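TCR alpha chain (Gallus gallus, PDB 6LIR) pairs with the TCR beta chain to form the alpha-beta T-cell antigen receptor of chickens, which probably recognises antigen presented by MHC molecules. Local coordinates at the interface of chains A and B. Sequence-based numbering; all coordinates share one arbitrary frame. Chains: chain A, TCR alpha chain; chain B, TCR beta chain.

Two patches along the alpha-beta interface are chemically unlike. Contact 1 joins the immunoglobulin variable domains through paired glutamines and a small apolar cluster. Contact 2 lies about 33 Å away, measured between the centres of the C-alpha atoms, and joins the membrane-proximal, constant portions through charged groups. They share no residue and no strand or helix. Contact 1 is nearly symmetric, because equivalent positions of two V domains face each other, whereas contact 2 is lopsided, with B:Arg186 and B:Lys134 meeting A:Asp135 and an acidic beta residue beside them. Together they brace the heterodimer at both levels.

Contact 1: the interface of chains A and B. Residues chain A 35, 41, 86, 100; chain B 34, 39-40, 87.
A:Gln35 and B:Gln34 approach from opposite directions, each from the end of its own strand (A 29-35 and B 28-34), and bring their amides together at the centre of the V-domain interface. Both side chains are extended, with CG anti to the backbone N (chi1 176° in A:Gln35), which carries each amide across to the partner. The two amide planes are nearly coplanar, 20° apart. As modelled, A:Gln35 NE2 and B:Gln34 NE2 lie 2.9 Å apart, although both are donors; the assignment of nitrogen and oxygen is therefore doubtful, and one amide is probably turned over so that an oxygen faces a nitrogen.

The polar set is extended by A:Tyr86, whose phenol OH, as modelled, accepts a hydrogen bond from B:Gln34 NE2 at 2.8 Å; if B:Gln34 is the amide turned over, the hydroxyl would be the donor. This bond is bent, 129° at the hydrogen, and the hydroxyl sits somewhat outside the amide plane. Within each chain, polar groups border the aromatic rings: the A:Gln35 amide and the carbonyl oxygen of A:Gly100, from the FGXG motif, lie at the edge of the A:Tyr86 ring, while the B:Gln34 amide lies at the edge of the B:Phe87 ring.

Apolar packing flanks this polar centre on one side. B:Leu40 reaches over one face of A:Tyr86, its CD1 methyl standing 4.1 Å above the ring plane and over its centre. The same methyl meets A:Pro41 CG at 3.8 Å. The proline also lies over a face of B:Phe87, with its CD 3.9 Å from B:Phe87 CE1, toward the rim of the ring. Alongside, the backbones pass close where B:Gly39 CA meets A:Gly100 O at 3.7 Å.

A:Tyr86 and B:Phe87, like A:Pro41 and B:Leu40, occupy equivalent positions, so the site illustrates the pseudo-twofold pairing of V domains that sets the antigen-binding loops of the two chains side by side.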
ATOM      1  N   GLN A  35      -4.501  -6.045   5.684  1.00 37.28           N
ATOM      2  CA  GLN A  35      -3.926  -5.849   4.361  1.00 40.31           C
ATOM      3  C   GLN A  35      -2.782  -4.853   4.499  1.00 40.78           C
ATOM      4  O   GLN A  35      -3.007  -3.651   4.679  1.00 39.73           O
ATOM      5  CB  GLN A  35      -4.957  -5.365   3.351  1.00 39.22           C
ATOM      6  CG  GLN A  35      -4.330  -5.075   1.999  1.00 43.38           C
ATOM      7  CD  GLN A  35      -5.166  -4.163   1.128  1.00 49.39           C
ATOM      8  OE1 GLN A  35      -4.645  -3.515   0.223  1.00 61.51           O
ATOM      9  NE2 GLN A  35      -6.470  -4.120   1.384  1.00 48.57           N
ATOM     10  N   PRO A  41      -5.249  -8.975   1.635  1.00 45.30           N
ATOM     11  CA  PRO A  41      -5.685  -9.293   3.001  1.00 39.61           C
ATOM     12  C   PRO A  41      -5.109 -10.614   3.491  1.00 40.73           C
ATOM     13  O   PRO A  41      -5.071 -11.607   2.761  1.00 36.75           O
ATOM     14  CB  PRO A  41      -7.210  -9.351   2.876  1.00 41.01           C
ATOM     15  CG  PRO A  41      -7.513  -8.436   1.736  1.00 43.85           C
ATOM     16  CD  PRO A  41      -6.378  -8.604   0.766  1.00 36.48           C
ATOM     17  N   TYR A  86      -9.576  -5.692   8.440  1.00 33.93           N
ATOM     18  CA  TYR A  86     -10.914  -6.054   7.999  1.00 37.47           C
ATOM     19  C   TYR A  86     -11.513  -7.091   8.936  1.00 35.13           C
ATOM     20  O   TYR A  86     -10.863  -8.083   9.279  1.00 36.83           O
ATOM     21  CB  TYR A  86     -10.896  -6.643   6.583  1.00 34.19           C
ATOM     22  CG  TYR A  86     -10.665  -5.655   5.463  1.00 39.95           C
ATOM     23  CD1 TYR A  86     -11.708  -4.885   4.960  1.00 39.08           C
ATOM     24  CD2 TYR A  86      -9.408  -5.518   4.884  1.00 39.75           C
ATOM     25  CE1 TYR A  86     -11.505  -3.994   3.927  1.00 40.29           C
ATOM     26  CE2 TYR A  86      -9.194  -4.627   3.850  1.00 44.77           C
ATOM     27  CZ  TYR A  86     -10.245  -3.867   3.376  1.00 46.72           C
ATOM     28  OH  TYR A  86     -10.034  -2.979   2.347  1.00 51.66           O
ATOM     29  N   GLY A 100     -16.194  -6.212   6.362  1.00 36.14           N
ATOM     30  CA  GLY A 100     -16.366  -4.847   6.796  1.00 32.59           C
ATOM     31  C   GLY A 100     -15.659  -3.880   5.873  1.00 34.92           C
ATOM     32  O   GLY A 100     -14.922  -4.261   4.965  1.00 40.61           O
TER
ATOM     33  N   GLN B  34     -12.366  -4.245  -4.573  1.00 41.57           N
ATOM     34  CA  GLN B  34     -12.040  -3.228  -3.582  1.00 40.87           C
ATOM     35  C   GLN B  34     -12.059  -1.867  -4.258  1.00 44.24           C
ATOM     36  O   GLN B  34     -11.266  -1.614  -5.171  1.00 39.93           O
ATOM     37  CB  GLN B  34     -10.678  -3.488  -2.938  1.00 41.39           C
ATOM     38  CG  GLN B  34     -10.326  -2.478  -1.844  1.00 42.34           C
ATOM     39  CD  GLN B  34      -8.899  -2.608  -1.359  1.00 49.72           C
ATOM     40  OE1 GLN B  34      -7.955  -2.233  -2.055  1.00 48.64           O
ATOM     41  NE2 GLN B  34      -8.734  -3.141  -0.154  1.00 54.31           N
ATOM     42  N   GLY B  39     -15.160  -1.355   1.077  1.00 50.27           N
ATOM     43  CA  GLY B  39     -14.753  -2.656   1.580  1.00 49.71           C
ATOM     44  C   GLY B  39     -14.341  -3.630   0.495  1.00 49.29           C
ATOM     45  O   GLY B  39     -13.748  -3.255  -0.526  1.00 47.61           O
ATOM     46  N   LEU B  40     -14.653  -4.905   0.725  1.00 44.30           N
ATOM     47  CA  LEU B  40     -14.368  -5.995  -0.201  1.00 46.35           C
ATOM     48  C   LEU B  40     -15.682  -6.665  -0.571  1.00 46.80           C
ATOM     49  O   LEU B  40     -16.370  -7.205   0.302  1.00 46.12           O
ATOM     50  CB  LEU B  40     -13.414  -7.018   0.421  1.00 46.80           C
ATOM     51  CG  LEU B  40     -11.953  -6.621   0.622  1.00 49.87           C
ATOM     52  CD1 LEU B  40     -11.264  -7.629   1.529  1.00 50.47           C
ATOM     53  CD2 LEU B  40     -11.229  -6.514  -0.711  1.00 44.65           C
ATOM     54  N   PHE B  87      -9.169  -8.615  -6.140  1.00 33.92           N
ATOM     55  CA  PHE B  87      -8.461  -9.591  -5.329  1.00 34.88           C
ATOM     56  C   PHE B  87      -9.048 -10.968  -5.587  1.00 39.18           C
ATOM     57  O   PHE B  87     -10.262 -11.164  -5.477  1.00 39.50           O
ATOM     58  CB  PHE B  87      -8.558  -9.249  -3.836  1.00 39.34           C
ATOM     59  CG  PHE B  87      -7.666  -8.112  -3.413  1.00 39.18           C
ATOM     60  CD1 PHE B  87      -6.313  -8.323  -3.196  1.00 36.70           C
ATOM     61  CD2 PHE B  87      -8.180  -6.837  -3.223  1.00 39.68           C
ATOM     62  CE1 PHE B  87      -5.483  -7.282  -2.805  1.00 40.61           C
ATOM     63  CE2 PHE B  87      -7.354  -5.790  -2.827  1.00 41.92           C
ATOM     64  CZ  PHE B  87      -6.007  -6.014  -2.619  1.00 39.46           C
TER

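Contact 2: the interface of chains A and B. Residues chain A 118, 134-135, 166, 168; chain B 130, 134, 186.
B:Arg186 grips A:Asp135 end-on in a bidentate salt bridge, one terminal nitrogen to each carboxylate oxygen. NH1 of B:Arg186 donates to OD1 of A:Asp135 at 2.8 Å, and NH2 of B:Arg186 donates to OD2 of A:Asp135 at 2.9 Å. The first bond is nearly straight, 170° at the hydrogen, yet OD1 is met on its syn side from well outside the carboxylate plane, whereas OD2 uses its syn lone pair. The two flat groups are accordingly twisted by 32° rather than flush. B:Arg186 NH1 also donates to the hydroxyl OG of A:Ser166, 2.9 Å away and in the guanidinium plane. With CG anti to the backbone N (chi1 -162°), the arginine chain runs out extended from CG to NE and delivers its head to this cluster.

A second basic group comes from B:Lys134, which bends at chi2 and forms a longer salt bridge from NZ to A:Asp135 OD2, at 3.6 Å. Beside it, A:Tyr118 lies against the start of the helix: B:Glu130 CB packs over one face of the phenol ring, 3.7 Å from the ring centroid, in a CH-pi contact displaced toward the rim.

Farther out, A:Thr134 OG1 donates to A:Asp135 OD2 at 2.8 Å from above the carboxylate plane, helping to fix that oxygen, while its CG2 methyl lies over a face of the guanidinium. On the beta side, B:Glu130 OE1 forms a salt bridge with B:Arg186 NH2 at 3.2 Å; its hydrogen bonds to the arginine are weak. Carboxylates at two adjacent edges of the guanidinium would tend to stabilise its positive charge. A:Leu168 CD2 approaches the arginine stem near CD.

In the fold, A:Asp135 follows alpha strand 128-134, while strands 116-121 and 164-174 supply A:Tyr118 and the A:Ser166 and A:Leu168 pair. In the beta C1-set domain, helix 128-134 carries B:Glu130 and B:Lys134 and strand 178-188 carries B:Arg186, so the cluster ties the constant portions together.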
ATOM      1  N   TYR A 118      16.359  20.102   3.302  1.00 46.41           N
ATOM      2  CA  TYR A 118      17.447  20.027   2.339  1.00 48.30           C
ATOM      3  C   TYR A 118      16.892  20.113   0.928  1.00 47.82           C
ATOM      4  O   TYR A 118      15.773  19.676   0.649  1.00 49.57           O
ATOM      5  CB  TYR A 118      18.251  18.720   2.453  1.00 44.57           C
ATOM      6  CG  TYR A 118      18.704  18.350   3.843  1.00 44.40           C
ATOM      7  CD1 TYR A 118      19.845  18.914   4.399  1.00 47.88           C
ATOM      8  CD2 TYR A 118      17.998  17.423   4.595  1.00 41.35           C
ATOM      9  CE1 TYR A 118      20.264  18.566   5.670  1.00 45.96           C
ATOM     10  CE2 TYR A 118      18.407  17.071   5.864  1.00 38.91           C
ATOM     11  CZ  TYR A 118      19.539  17.644   6.397  1.00 42.68           C
ATOM     12  OH  TYR A 118      19.946  17.292   7.663  1.00 47.40           O
ATOM     13  N   THR A 134      13.282  16.157   7.096  1.00 36.97           N
ATOM     14  CA  THR A 134      13.579  14.930   7.823  1.00 39.03           C
ATOM     15  C   THR A 134      13.507  15.140   9.330  1.00 40.83           C
ATOM     16  O   THR A 134      13.539  16.268   9.829  1.00 44.86           O
ATOM     17  CB  THR A 134      14.978  14.391   7.482  1.00 38.70           C
ATOM     18  OG1 THR A 134      15.973  15.204   8.118  1.00 40.90           O
ATOM     19  CG2 THR A 134      15.214  14.413   5.994  1.00 36.60           C
ATOM     20  N   ASP A 135      13.451  14.008  10.042  1.00 39.99           N
ATOM     21  CA  ASP A 135      13.627  13.934  11.496  1.00 41.88           C
ATOM     22  C   ASP A 135      12.808  14.980  12.250  1.00 42.84           C
ATOM     23  O   ASP A 135      13.278  15.609  13.203  1.00 45.91           O
ATOM     24  CB  ASP A 135      15.109  14.032  11.849  1.00 40.76           C
ATOM     25  CG  ASP A 135      15.961  13.092  11.015  1.00 43.32           C
ATOM     26  OD1 ASP A 135      15.802  11.863  11.161  1.00 42.00           O
ATOM     27  OD2 ASP A 135      16.769  13.583  10.196  1.00 40.37           O
ATOM     28  N   SER A 166      12.260   7.564  11.589  1.00 36.96           N
ATOM     29  CA  SER A 166      12.310   8.979  11.270  1.00 39.18           C
ATOM     30  C   SER A 166      11.271   9.277  10.204  1.00 35.46           C
ATOM     31  O   SER A 166      11.048   8.470   9.299  1.00 35.21           O
ATOM     32  CB  SER A 166      13.704   9.399  10.778  1.00 41.79           C
ATOM     33  OG  SER A 166      14.093   8.652   9.636  1.00 37.88           O
ATOM     34  N   LEU A 168       9.802  11.539   7.021  1.00 31.91           N
ATOM     35  CA  LEU A 168      10.329  12.224   5.851  1.00 37.06           C
ATOM     36  C   LEU A 168       9.158  12.787   5.069  1.00 37.07           C
ATOM     37  O   LEU A 168       8.159  12.095   4.856  1.00 33.77           O
ATOM     38  CB  LEU A 168      11.136  11.279   4.946  1.00 36.49           C
ATOM     39  CG  LEU A 168      12.207  10.370   5.547  1.00 36.80           C
ATOM     40  CD1 LEU A 168      12.667   9.341   4.518  1.00 32.42           C
ATOM     41  CD2 LEU A 168      13.381  11.190   6.052  1.00 37.59           C
TER
ATOM     42  N   GLU B 130      22.910  16.534   4.730  1.00 43.42           N
ATOM     43  CA  GLU B 130      22.220  15.503   5.503  1.00 40.47           C
ATOM     44  C   GLU B 130      23.194  14.415   5.942  1.00 38.92           C
ATOM     45  O   GLU B 130      23.201  14.004   7.108  1.00 38.16           O
ATOM     46  CB  GLU B 130      21.073  14.885   4.694  1.00 39.64           C
ATOM     47  CG  GLU B 130      20.466  13.640   5.369  1.00 39.70           C
ATOM     48  CD  GLU B 130      19.495  12.855   4.478  1.00 41.12           C
ATOM     49  OE1 GLU B 130      18.528  12.278   5.021  1.00 42.26           O
ATOM     50  OE2 GLU B 130      19.693  12.810   3.245  1.00 36.00           O
ATOM     51  N   LYS B 134      23.296  14.047   9.770  1.00 44.28           N
ATOM     52  CA  LYS B 134      22.525  12.912  10.267  1.00 37.19           C
ATOM     53  C   LYS B 134      23.220  11.566  10.115  1.00 44.67           C
ATOM     54  O   LYS B 134      22.680  10.559  10.589  1.00 42.34           O
ATOM     55  CB  LYS B 134      21.169  12.836   9.550  1.00 39.95           C
ATOM     56  CG  LYS B 134      20.421  14.153   9.464  1.00 38.93           C
ATOM     57  CD  LYS B 134      19.963  14.616  10.831  1.00 42.05           C
ATOM     58  CE  LYS B 134      19.047  15.820  10.709  1.00 47.09           C
ATOM     59  NZ  LYS B 134      18.453  16.214  12.016  1.00 49.24           N
ATOM     60  N   ARG B 186      16.172   5.593   2.778  1.00 37.48           N
ATOM     61  CA  ARG B 186      17.132   6.194   3.698  1.00 38.23           C
ATOM     62  C   ARG B 186      18.090   5.124   4.200  1.00 40.78           C
ATOM     63  O   ARG B 186      17.655   4.085   4.709  1.00 39.75           O
ATOM     64  CB  ARG B 186      16.430   6.878   4.874  1.00 35.41           C
ATOM     65  CG  ARG B 186      17.335   7.873   5.609  1.00 34.35           C
ATOM     66  CD  ARG B 186      16.584   8.748   6.605  1.00 35.84           C
ATOM     67  NE  ARG B 186      17.323   9.982   6.888  1.00 35.00           N
ATOM     68  CZ  ARG B 186      17.102  10.772   7.936  1.00 39.72           C
ATOM     69  NH1 ARG B 186      16.163  10.462   8.818  1.00 37.52           N
ATOM     70  NH2 ARG B 186      17.825  11.874   8.104  1.00 38.01           N
TER